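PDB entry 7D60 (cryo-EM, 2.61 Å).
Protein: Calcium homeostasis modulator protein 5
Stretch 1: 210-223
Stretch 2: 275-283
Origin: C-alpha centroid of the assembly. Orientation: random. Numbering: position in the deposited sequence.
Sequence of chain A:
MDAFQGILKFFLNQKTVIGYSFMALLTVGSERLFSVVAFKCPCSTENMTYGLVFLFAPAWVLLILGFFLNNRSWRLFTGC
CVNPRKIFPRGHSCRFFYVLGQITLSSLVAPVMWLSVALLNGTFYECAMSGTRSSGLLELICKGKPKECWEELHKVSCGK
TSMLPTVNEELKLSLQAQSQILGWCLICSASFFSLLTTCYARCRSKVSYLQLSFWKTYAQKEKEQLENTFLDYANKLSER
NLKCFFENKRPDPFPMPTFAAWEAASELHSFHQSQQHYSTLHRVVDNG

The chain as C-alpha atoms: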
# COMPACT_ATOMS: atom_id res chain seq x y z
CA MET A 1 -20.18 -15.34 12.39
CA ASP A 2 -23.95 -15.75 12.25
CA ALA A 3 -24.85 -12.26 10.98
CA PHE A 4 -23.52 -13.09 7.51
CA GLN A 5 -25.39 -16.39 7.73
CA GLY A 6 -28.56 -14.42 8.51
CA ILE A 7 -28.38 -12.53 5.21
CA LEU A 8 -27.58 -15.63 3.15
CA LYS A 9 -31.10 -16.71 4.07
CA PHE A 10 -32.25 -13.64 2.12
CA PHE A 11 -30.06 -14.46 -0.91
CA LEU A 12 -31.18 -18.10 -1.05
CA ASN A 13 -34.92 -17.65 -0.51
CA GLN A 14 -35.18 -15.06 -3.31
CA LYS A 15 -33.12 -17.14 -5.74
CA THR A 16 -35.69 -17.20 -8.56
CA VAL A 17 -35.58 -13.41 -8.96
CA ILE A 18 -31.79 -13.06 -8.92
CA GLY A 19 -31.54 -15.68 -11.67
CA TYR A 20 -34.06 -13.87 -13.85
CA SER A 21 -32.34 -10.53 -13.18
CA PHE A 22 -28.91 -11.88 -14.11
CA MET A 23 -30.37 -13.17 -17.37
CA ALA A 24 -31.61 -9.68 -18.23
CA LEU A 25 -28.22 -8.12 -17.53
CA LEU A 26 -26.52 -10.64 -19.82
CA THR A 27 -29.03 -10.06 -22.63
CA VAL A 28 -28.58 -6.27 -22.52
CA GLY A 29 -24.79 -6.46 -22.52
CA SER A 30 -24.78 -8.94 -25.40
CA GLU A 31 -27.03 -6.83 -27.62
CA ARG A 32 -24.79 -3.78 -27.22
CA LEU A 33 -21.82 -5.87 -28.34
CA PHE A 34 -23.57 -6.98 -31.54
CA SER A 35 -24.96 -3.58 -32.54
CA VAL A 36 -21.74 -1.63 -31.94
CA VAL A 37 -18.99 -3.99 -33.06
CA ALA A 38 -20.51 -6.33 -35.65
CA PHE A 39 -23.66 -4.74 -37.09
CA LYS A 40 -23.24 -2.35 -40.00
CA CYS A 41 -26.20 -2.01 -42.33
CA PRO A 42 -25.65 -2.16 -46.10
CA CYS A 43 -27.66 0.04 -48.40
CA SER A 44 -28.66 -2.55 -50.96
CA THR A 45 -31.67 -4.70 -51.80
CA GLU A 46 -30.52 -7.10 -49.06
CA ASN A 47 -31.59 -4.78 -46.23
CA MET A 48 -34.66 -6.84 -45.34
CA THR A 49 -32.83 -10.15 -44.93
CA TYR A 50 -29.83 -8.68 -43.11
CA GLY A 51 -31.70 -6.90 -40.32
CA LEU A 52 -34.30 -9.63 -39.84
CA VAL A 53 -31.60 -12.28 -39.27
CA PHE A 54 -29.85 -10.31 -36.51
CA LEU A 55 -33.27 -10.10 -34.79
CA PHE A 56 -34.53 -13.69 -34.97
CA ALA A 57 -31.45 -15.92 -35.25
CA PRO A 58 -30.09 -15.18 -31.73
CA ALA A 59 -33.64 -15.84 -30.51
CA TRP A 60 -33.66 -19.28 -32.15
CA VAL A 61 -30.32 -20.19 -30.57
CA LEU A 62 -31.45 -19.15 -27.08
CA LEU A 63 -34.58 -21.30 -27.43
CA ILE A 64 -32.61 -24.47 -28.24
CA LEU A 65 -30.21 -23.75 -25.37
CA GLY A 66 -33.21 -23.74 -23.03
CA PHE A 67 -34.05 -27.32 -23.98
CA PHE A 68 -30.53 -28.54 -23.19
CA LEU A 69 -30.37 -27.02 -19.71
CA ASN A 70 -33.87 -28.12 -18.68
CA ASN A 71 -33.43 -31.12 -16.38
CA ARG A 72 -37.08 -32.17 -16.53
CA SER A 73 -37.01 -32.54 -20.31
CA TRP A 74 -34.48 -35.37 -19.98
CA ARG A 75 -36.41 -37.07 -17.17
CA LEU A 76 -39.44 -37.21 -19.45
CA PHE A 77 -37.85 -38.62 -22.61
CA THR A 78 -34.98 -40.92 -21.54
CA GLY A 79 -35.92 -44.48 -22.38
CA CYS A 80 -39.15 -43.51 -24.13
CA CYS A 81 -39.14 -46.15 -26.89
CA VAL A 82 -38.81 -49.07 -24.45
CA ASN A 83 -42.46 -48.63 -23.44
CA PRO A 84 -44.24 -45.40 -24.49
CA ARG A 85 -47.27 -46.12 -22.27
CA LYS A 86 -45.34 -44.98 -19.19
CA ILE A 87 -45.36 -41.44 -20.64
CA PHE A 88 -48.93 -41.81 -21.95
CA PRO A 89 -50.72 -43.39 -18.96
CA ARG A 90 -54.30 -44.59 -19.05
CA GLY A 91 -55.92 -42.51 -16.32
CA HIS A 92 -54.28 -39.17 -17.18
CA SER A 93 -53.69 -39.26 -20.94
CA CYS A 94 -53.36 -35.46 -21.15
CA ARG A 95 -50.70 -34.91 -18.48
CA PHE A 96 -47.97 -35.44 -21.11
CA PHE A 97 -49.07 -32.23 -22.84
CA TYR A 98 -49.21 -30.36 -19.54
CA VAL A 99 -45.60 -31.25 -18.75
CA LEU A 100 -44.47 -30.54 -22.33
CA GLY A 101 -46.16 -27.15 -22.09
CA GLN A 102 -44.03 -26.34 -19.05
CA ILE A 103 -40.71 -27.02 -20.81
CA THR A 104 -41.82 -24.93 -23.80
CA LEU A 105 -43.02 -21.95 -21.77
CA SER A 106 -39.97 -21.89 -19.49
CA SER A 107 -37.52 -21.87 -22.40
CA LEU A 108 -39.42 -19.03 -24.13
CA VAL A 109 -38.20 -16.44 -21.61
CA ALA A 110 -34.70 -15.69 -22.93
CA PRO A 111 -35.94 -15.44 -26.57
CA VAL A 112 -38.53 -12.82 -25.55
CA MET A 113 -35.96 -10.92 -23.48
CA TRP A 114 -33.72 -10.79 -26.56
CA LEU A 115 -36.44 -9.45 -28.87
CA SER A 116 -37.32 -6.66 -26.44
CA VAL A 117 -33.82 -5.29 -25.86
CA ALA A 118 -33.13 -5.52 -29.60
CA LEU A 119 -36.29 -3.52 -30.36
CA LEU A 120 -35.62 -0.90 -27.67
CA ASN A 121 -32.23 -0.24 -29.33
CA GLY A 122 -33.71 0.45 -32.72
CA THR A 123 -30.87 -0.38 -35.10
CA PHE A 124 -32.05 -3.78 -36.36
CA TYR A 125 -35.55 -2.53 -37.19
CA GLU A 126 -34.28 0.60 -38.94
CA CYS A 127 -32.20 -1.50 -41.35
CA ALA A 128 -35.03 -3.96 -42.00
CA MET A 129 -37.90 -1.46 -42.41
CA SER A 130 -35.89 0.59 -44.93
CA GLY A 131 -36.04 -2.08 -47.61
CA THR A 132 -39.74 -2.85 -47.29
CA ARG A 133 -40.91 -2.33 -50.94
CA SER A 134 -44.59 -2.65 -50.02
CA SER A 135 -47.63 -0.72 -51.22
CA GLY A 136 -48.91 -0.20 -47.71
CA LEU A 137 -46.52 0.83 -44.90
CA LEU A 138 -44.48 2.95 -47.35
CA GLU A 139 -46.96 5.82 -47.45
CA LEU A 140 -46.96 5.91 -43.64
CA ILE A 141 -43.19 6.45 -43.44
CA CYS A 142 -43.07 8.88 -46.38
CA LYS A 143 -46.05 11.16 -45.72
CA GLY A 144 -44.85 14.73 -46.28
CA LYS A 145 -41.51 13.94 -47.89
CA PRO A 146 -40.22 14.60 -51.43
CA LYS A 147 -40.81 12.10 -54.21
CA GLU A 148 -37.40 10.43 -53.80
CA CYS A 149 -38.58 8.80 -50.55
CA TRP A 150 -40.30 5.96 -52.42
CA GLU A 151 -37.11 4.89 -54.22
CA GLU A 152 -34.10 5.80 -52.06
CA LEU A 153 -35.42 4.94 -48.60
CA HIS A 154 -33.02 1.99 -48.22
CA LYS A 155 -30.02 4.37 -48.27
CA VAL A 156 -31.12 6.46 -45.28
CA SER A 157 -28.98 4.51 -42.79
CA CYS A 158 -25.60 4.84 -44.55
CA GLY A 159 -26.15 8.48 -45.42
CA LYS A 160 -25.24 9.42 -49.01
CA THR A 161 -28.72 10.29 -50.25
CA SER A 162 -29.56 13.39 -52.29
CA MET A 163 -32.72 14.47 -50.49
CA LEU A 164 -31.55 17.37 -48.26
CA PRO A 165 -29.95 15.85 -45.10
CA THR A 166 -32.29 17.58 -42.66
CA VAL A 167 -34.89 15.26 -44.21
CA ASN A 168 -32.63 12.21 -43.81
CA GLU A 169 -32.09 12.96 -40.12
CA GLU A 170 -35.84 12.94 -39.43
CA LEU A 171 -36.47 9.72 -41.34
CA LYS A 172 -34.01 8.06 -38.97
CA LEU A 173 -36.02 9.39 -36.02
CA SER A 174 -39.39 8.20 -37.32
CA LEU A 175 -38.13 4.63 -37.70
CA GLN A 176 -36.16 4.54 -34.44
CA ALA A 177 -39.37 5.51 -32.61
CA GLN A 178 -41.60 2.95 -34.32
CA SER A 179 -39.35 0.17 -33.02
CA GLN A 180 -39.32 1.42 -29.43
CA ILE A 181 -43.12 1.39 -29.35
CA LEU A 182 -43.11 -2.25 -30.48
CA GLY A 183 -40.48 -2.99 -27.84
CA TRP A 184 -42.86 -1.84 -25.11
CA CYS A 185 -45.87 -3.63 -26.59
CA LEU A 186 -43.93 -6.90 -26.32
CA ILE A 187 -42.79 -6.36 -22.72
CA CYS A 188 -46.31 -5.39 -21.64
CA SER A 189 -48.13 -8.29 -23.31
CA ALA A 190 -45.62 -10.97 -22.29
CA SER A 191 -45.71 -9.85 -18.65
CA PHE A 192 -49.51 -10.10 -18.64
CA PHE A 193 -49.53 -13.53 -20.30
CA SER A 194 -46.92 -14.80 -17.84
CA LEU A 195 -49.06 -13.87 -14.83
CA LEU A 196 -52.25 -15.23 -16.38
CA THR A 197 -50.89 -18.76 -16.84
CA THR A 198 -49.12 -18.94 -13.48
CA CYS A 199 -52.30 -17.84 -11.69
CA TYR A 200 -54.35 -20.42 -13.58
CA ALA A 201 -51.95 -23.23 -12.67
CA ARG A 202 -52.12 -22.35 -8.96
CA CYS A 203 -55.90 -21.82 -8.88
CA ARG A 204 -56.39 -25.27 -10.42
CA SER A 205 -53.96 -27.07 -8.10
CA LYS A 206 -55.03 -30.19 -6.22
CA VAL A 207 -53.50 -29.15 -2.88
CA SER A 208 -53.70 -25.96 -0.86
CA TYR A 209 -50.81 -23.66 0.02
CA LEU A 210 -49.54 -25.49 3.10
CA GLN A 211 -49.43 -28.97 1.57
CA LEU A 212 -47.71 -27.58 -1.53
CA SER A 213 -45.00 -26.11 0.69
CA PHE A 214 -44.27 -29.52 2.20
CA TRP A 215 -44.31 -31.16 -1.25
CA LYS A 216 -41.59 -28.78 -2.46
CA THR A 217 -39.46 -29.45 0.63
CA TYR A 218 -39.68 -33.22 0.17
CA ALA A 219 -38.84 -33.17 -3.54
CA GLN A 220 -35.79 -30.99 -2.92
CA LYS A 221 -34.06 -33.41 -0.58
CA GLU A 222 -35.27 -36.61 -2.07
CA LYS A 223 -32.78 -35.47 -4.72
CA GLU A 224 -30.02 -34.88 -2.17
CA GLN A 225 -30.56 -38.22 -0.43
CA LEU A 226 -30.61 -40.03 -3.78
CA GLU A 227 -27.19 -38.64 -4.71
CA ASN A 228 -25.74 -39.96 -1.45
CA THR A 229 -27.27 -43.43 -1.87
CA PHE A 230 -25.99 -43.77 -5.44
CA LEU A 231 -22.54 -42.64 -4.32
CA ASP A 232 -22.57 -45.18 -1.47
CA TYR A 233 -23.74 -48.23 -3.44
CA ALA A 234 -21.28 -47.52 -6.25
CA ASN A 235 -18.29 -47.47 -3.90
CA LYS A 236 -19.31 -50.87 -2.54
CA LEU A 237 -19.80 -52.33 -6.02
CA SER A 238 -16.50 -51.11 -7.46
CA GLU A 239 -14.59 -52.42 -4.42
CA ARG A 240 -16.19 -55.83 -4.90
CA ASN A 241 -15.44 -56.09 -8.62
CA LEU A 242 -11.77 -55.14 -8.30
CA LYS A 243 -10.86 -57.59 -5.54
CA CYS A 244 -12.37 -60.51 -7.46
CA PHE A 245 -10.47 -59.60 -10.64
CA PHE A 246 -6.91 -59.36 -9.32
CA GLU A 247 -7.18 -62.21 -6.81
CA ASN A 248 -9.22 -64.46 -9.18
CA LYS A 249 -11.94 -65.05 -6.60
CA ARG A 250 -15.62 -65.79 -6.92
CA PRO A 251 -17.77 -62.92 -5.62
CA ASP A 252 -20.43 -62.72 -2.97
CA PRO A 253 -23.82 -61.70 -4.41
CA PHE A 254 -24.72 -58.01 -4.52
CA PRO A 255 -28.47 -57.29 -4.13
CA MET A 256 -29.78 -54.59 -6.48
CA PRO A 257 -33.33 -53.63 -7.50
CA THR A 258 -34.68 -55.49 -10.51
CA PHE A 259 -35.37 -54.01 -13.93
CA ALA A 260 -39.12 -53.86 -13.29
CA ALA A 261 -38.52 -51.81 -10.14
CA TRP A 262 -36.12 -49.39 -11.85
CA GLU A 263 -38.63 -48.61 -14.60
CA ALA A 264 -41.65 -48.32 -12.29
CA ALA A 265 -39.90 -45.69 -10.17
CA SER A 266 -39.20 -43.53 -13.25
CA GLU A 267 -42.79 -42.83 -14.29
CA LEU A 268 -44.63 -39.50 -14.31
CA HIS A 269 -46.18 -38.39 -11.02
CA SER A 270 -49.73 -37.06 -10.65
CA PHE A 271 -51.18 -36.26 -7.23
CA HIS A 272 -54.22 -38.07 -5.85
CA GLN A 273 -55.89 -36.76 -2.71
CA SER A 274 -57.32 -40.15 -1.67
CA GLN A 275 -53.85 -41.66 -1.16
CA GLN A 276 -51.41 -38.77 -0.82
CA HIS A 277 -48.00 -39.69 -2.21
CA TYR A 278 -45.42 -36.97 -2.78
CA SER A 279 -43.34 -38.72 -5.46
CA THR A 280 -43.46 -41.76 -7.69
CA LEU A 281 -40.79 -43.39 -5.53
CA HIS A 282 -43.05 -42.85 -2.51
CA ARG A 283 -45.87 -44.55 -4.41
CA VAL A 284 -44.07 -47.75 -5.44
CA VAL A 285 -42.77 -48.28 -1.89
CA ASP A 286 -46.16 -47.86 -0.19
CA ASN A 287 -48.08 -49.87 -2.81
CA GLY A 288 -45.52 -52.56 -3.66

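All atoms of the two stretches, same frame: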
# COMPACT_ATOMS: atom_id res chain seq x y z
N LEU A 210 -50.40 -24.92 2.07
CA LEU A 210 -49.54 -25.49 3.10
C LEU A 210 -49.03 -26.87 2.70
O LEU A 210 -47.88 -27.21 2.98
CB LEU A 210 -50.30 -25.56 4.42
CG LEU A 210 -49.51 -25.31 5.69
CD1 LEU A 210 -48.83 -23.97 5.63
CD2 LEU A 210 -50.44 -25.35 6.88
N GLN A 211 -49.86 -27.66 2.03
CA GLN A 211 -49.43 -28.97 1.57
C GLN A 211 -48.49 -28.86 0.38
O GLN A 211 -47.63 -29.72 0.19
CB GLN A 211 -50.63 -29.83 1.21
CG GLN A 211 -50.36 -31.30 1.24
CD GLN A 211 -51.60 -32.11 0.99
OE1 GLN A 211 -52.68 -31.57 0.83
NE2 GLN A 211 -51.44 -33.42 0.95
N LEU A 212 -48.63 -27.81 -0.43
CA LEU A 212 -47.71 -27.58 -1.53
C LEU A 212 -46.35 -27.12 -1.04
O LEU A 212 -45.35 -27.34 -1.73
CB LEU A 212 -48.30 -26.56 -2.49
CG LEU A 212 -47.63 -26.36 -3.85
CD1 LEU A 212 -47.96 -27.49 -4.78
CD2 LEU A 212 -48.06 -25.04 -4.44
N SER A 213 -46.28 -26.52 0.14
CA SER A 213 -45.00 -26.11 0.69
C SER A 213 -44.23 -27.28 1.27
O SER A 213 -42.99 -27.26 1.30
CB SER A 213 -45.22 -25.04 1.76
OG SER A 213 -43.99 -24.50 2.19
N PHE A 214 -44.93 -28.31 1.76
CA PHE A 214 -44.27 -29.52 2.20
C PHE A 214 -43.82 -30.38 1.02
O PHE A 214 -42.77 -31.01 1.09
CB PHE A 214 -45.19 -30.33 3.10
CG PHE A 214 -44.62 -31.65 3.52
CD1 PHE A 214 -43.57 -31.70 4.41
CD2 PHE A 214 -45.11 -32.83 3.01
CE1 PHE A 214 -43.03 -32.90 4.79
CE2 PHE A 214 -44.57 -34.03 3.38
CZ PHE A 214 -43.53 -34.07 4.27
N TRP A 215 -44.62 -30.40 -0.04
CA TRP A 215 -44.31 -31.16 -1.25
C TRP A 215 -43.03 -30.64 -1.91
O TRP A 215 -42.23 -31.42 -2.42
CB TRP A 215 -45.51 -31.07 -2.19
CG TRP A 215 -45.53 -31.93 -3.41
CD1 TRP A 215 -44.56 -32.77 -3.86
CD2 TRP A 215 -46.61 -32.03 -4.35
NE1 TRP A 215 -44.96 -33.38 -5.02
CE2 TRP A 215 -46.22 -32.94 -5.34
CE3 TRP A 215 -47.86 -31.43 -4.45
CZ2 TRP A 215 -47.03 -33.27 -6.41
CZ3 TRP A 215 -48.67 -31.76 -5.51
CH2 TRP A 215 -48.25 -32.67 -6.48
N LYS A 216 -42.81 -29.33 -1.89
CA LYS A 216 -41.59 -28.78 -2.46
C LYS A 216 -40.38 -29.03 -1.58
O LYS A 216 -39.26 -29.11 -2.09
CB LYS A 216 -41.74 -27.29 -2.70
CG LYS A 216 -42.57 -26.94 -3.90
CD LYS A 216 -42.88 -25.45 -3.92
CE LYS A 216 -43.80 -25.10 -5.07
NZ LYS A 216 -43.64 -26.01 -6.23
N THR A 217 -40.57 -29.14 -0.26
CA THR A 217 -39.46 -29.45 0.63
C THR A 217 -39.04 -30.90 0.50
O THR A 217 -37.85 -31.22 0.58
CB THR A 217 -39.84 -29.12 2.07
OG1 THR A 217 -40.47 -27.84 2.11
CG2 THR A 217 -38.62 -29.09 2.96
N TYR A 218 -40.00 -31.80 0.29
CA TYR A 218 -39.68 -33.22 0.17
C TYR A 218 -38.98 -33.51 -1.14
O TYR A 218 -38.01 -34.28 -1.17
CB TYR A 218 -40.94 -34.07 0.29
CG TYR A 218 -40.70 -35.51 -0.06
CD1 TYR A 218 -39.90 -36.31 0.73
CD2 TYR A 218 -41.24 -36.06 -1.21
CE1 TYR A 218 -39.66 -37.62 0.40
CE2 TYR A 218 -41.00 -37.37 -1.55
CZ TYR A 218 -40.21 -38.14 -0.74
OH TYR A 218 -39.97 -39.45 -1.06
N ALA A 219 -39.44 -32.92 -2.24
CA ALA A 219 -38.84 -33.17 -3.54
C ALA A 219 -37.45 -32.58 -3.66
O ALA A 219 -36.67 -33.06 -4.49
CB ALA A 219 -39.73 -32.60 -4.65
N GLN A 220 -37.11 -31.58 -2.86
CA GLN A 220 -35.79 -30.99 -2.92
C GLN A 220 -34.74 -31.88 -2.28
O GLN A 220 -33.61 -31.94 -2.77
CB GLN A 220 -35.79 -29.63 -2.23
CG GLN A 220 -34.72 -28.69 -2.75
CD GLN A 220 -33.41 -28.83 -2.01
OE1 GLN A 220 -33.39 -28.93 -0.79
NE2 GLN A 220 -32.31 -28.84 -2.75
N LYS A 221 -35.06 -32.55 -1.18
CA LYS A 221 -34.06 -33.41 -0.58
C LYS A 221 -34.41 -34.88 -0.66
O LYS A 221 -33.83 -35.68 0.08
CB LYS A 221 -33.82 -33.02 0.87
CG LYS A 221 -35.03 -33.04 1.73
CD LYS A 221 -34.77 -32.10 2.87
CE LYS A 221 -35.49 -32.55 4.08
NZ LYS A 221 -35.14 -31.72 5.23
N GLU A 222 -35.34 -35.27 -1.52
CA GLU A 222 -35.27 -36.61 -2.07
C GLU A 222 -34.18 -36.68 -3.12
O GLU A 222 -33.60 -37.74 -3.35
CB GLU A 222 -36.61 -37.03 -2.66
CG GLU A 222 -36.70 -38.50 -3.00
CD GLU A 222 -37.95 -38.84 -3.76
OE1 GLU A 222 -38.69 -37.92 -4.14
OE2 GLU A 222 -38.20 -40.04 -3.98
N LYS A 223 -33.87 -35.54 -3.75
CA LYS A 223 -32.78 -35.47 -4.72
C LYS A 223 -31.42 -35.48 -4.04
O LYS A 223 -30.47 -36.03 -4.61
CB LYS A 223 -32.91 -34.20 -5.56
CG LYS A 223 -33.79 -34.34 -6.77
CD LYS A 223 -33.76 -33.08 -7.61
CE LYS A 223 -35.05 -32.89 -8.39
NZ LYS A 223 -36.15 -32.34 -7.54
N GLN A 275 -55.09 -41.14 -1.71
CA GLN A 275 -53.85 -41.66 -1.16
C GLN A 275 -52.76 -40.67 -1.52
O GLN A 275 -52.33 -40.60 -2.67
CB GLN A 275 -53.52 -43.05 -1.71
CG GLN A 275 -54.66 -44.04 -1.61
CD GLN A 275 -55.43 -44.16 -2.91
OE1 GLN A 275 -54.92 -43.82 -3.98
NE2 GLN A 275 -56.67 -44.62 -2.82
N GLN A 276 -52.30 -39.89 -0.54
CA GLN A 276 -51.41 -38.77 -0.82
C GLN A 276 -49.97 -39.25 -0.83
O GLN A 276 -49.37 -39.51 0.22
CB GLN A 276 -51.64 -37.64 0.17
CG GLN A 276 -51.89 -38.06 1.61
CD GLN A 276 -52.46 -36.94 2.44
OE1 GLN A 276 -53.06 -36.00 1.91
NE2 GLN A 276 -52.27 -37.02 3.75
N HIS A 277 -49.41 -39.39 -2.02
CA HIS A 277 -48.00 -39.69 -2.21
C HIS A 277 -47.32 -38.48 -2.83
O HIS A 277 -47.88 -37.83 -3.71
CB HIS A 277 -47.81 -40.92 -3.10
CG HIS A 277 -48.51 -42.13 -2.59
ND1 HIS A 277 -49.51 -42.77 -3.30
CD2 HIS A 277 -48.35 -42.84 -1.45
CE1 HIS A 277 -49.94 -43.81 -2.61
NE2 HIS A 277 -49.25 -43.87 -1.48
N TYR A 278 -46.11 -38.19 -2.38
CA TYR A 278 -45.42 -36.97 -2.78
C TYR A 278 -44.37 -37.19 -3.86
O TYR A 278 -43.75 -36.22 -4.30
CB TYR A 278 -44.79 -36.31 -1.56
CG TYR A 278 -45.81 -35.88 -0.54
CD1 TYR A 278 -46.60 -34.76 -0.76
CD2 TYR A 278 -46.01 -36.61 0.62
CE1 TYR A 278 -47.54 -34.37 0.16
CE2 TYR A 278 -46.95 -36.23 1.54
CZ TYR A 278 -47.72 -35.11 1.30
OH TYR A 278 -48.66 -34.73 2.22
N SER A 279 -44.16 -38.43 -4.29
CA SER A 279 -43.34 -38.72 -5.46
C SER A 279 -43.80 -40.05 -6.02
O SER A 279 -44.68 -40.71 -5.47
CB SER A 279 -41.85 -38.75 -5.12
OG SER A 279 -41.56 -39.73 -4.15
N THR A 280 -43.19 -40.44 -7.14
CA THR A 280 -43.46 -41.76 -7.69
C THR A 280 -42.61 -42.84 -7.04
O THR A 280 -42.93 -44.02 -7.17
CB THR A 280 -43.26 -41.76 -9.20
OG1 THR A 280 -43.52 -43.06 -9.72
CG2 THR A 280 -41.86 -41.35 -9.54
N LEU A 281 -41.54 -42.45 -6.35
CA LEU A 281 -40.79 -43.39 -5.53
C LEU A 281 -41.49 -43.65 -4.20
O LEU A 281 -41.37 -44.74 -3.65
CB LEU A 281 -39.38 -42.87 -5.29
CG LEU A 281 -38.35 -43.83 -4.72
CD1 LEU A 281 -38.31 -45.08 -5.55
CD2 LEU A 281 -37.01 -43.17 -4.71
N HIS A 282 -42.20 -42.65 -3.68
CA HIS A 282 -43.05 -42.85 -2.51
C HIS A 282 -44.21 -43.79 -2.83
O HIS A 282 -44.64 -44.57 -1.98
CB HIS A 282 -43.57 -41.49 -2.04
CG HIS A 282 -44.29 -41.51 -0.73
ND1 HIS A 282 -45.00 -40.43 -0.27
CD2 HIS A 282 -44.41 -42.47 0.22
CE1 HIS A 282 -45.54 -40.72 0.91
NE2 HIS A 282 -45.19 -41.95 1.22
N ARG A 283 -44.70 -43.76 -4.07
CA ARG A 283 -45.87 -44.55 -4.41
C ARG A 283 -45.54 -46.02 -4.60
O ARG A 283 -46.32 -46.88 -4.19
CB ARG A 283 -46.53 -43.98 -5.67
CG ARG A 283 -47.85 -44.62 -6.02
CD ARG A 283 -48.29 -44.23 -7.40
NE ARG A 283 -47.28 -44.57 -8.39
CZ ARG A 283 -47.48 -45.44 -9.38
NH1 ARG A 283 -48.65 -46.04 -9.52
NH2 ARG A 283 -46.50 -45.69 -10.24

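The contact joins one side of the helix 210-223 to a segment, 275-283, that runs as loop until it turns into a helix near its end. The two bury 472 Å² in total, and Tyr278 contributes far more of this than any other residue, with 144 Å² covered by the helix. Its CA is also the closest to the helix backbone, 6.1 Å from the CA of Trp215. On the helix, Gln211, Phe214, Trp215, Tyr218 and Glu222 make the contacts, a spacing of three and four residues that places them along one side.

The Tyr278 ring lies among aromatic side chains and meets two of them in different ways. Phe214 presents its edge to the face of Tyr278: the ring centroids are 5.2 Å apart, the planes stand at 83°, and Phe214 CE2 lies 3.7 Å from Tyr278 CE2. Toward Trp215 the roles reverse, with the edge of Tyr278 directed at the face of the indole; here the tyrosine and the five-membered ring have centroids 5.7 Å apart and planes at 64°, and Trp215 CG is 4.0 Å from Tyr278 CD1. Tyr218 packs lower on the same residue, its CD2 3.6 Å from Tyr278 CB.

The outer end of the tyrosine is polar, and Gln211 serves it. Gln211 NE2 donates to Tyr278 OH at 3.3 Å, with an N-H...acceptor angle of 159°, and to Gln276 OE1 at 3.2 Å, with an angle of 133°. Both bonds are weak, the first by its length despite good alignment, the second also by its bend. One amide nitrogen thus supplies both acceptors, while the other end of the Gln276 amide, NE2, is satisfied elsewhere in the structure.

The backbone of Tyr278 is accounted for differently. Its N donates to His282 ND1 within the same segment, at 3.3 Å and a nearly straight 169°. Its carbonyl O lies 3.2 Å from Trp215 NE1.

Ser279 is the N-cap of the helix that follows. Its OG accepts from His282 N at 3.0 Å and 153°, satisfying an amide in the first turn, where no preceding helical carbonyl is available. Together with the Tyr278 N bond, this gives His282 two links back to the turn: its backbone N donates to Ser279, and its side chain accepts from Tyr278.

As a donor, Ser279 OG faces the Glu222 carboxylate, with OE1 and OE2 each 3.4 Å from OG. Either bond would be weak, and the single hydroxyl proton has more than one acceptor within reach, so its assignment remains unsettled. Tyr218 OH is 3.5 Å from Ser279 OG, which lies at the edge of the tyrosine ring; that phenol has a hydrogen bond elsewhere in the structure. Glu222 OE2 also touches the aliphatic part of Leu281, 3.3 Å from its CB.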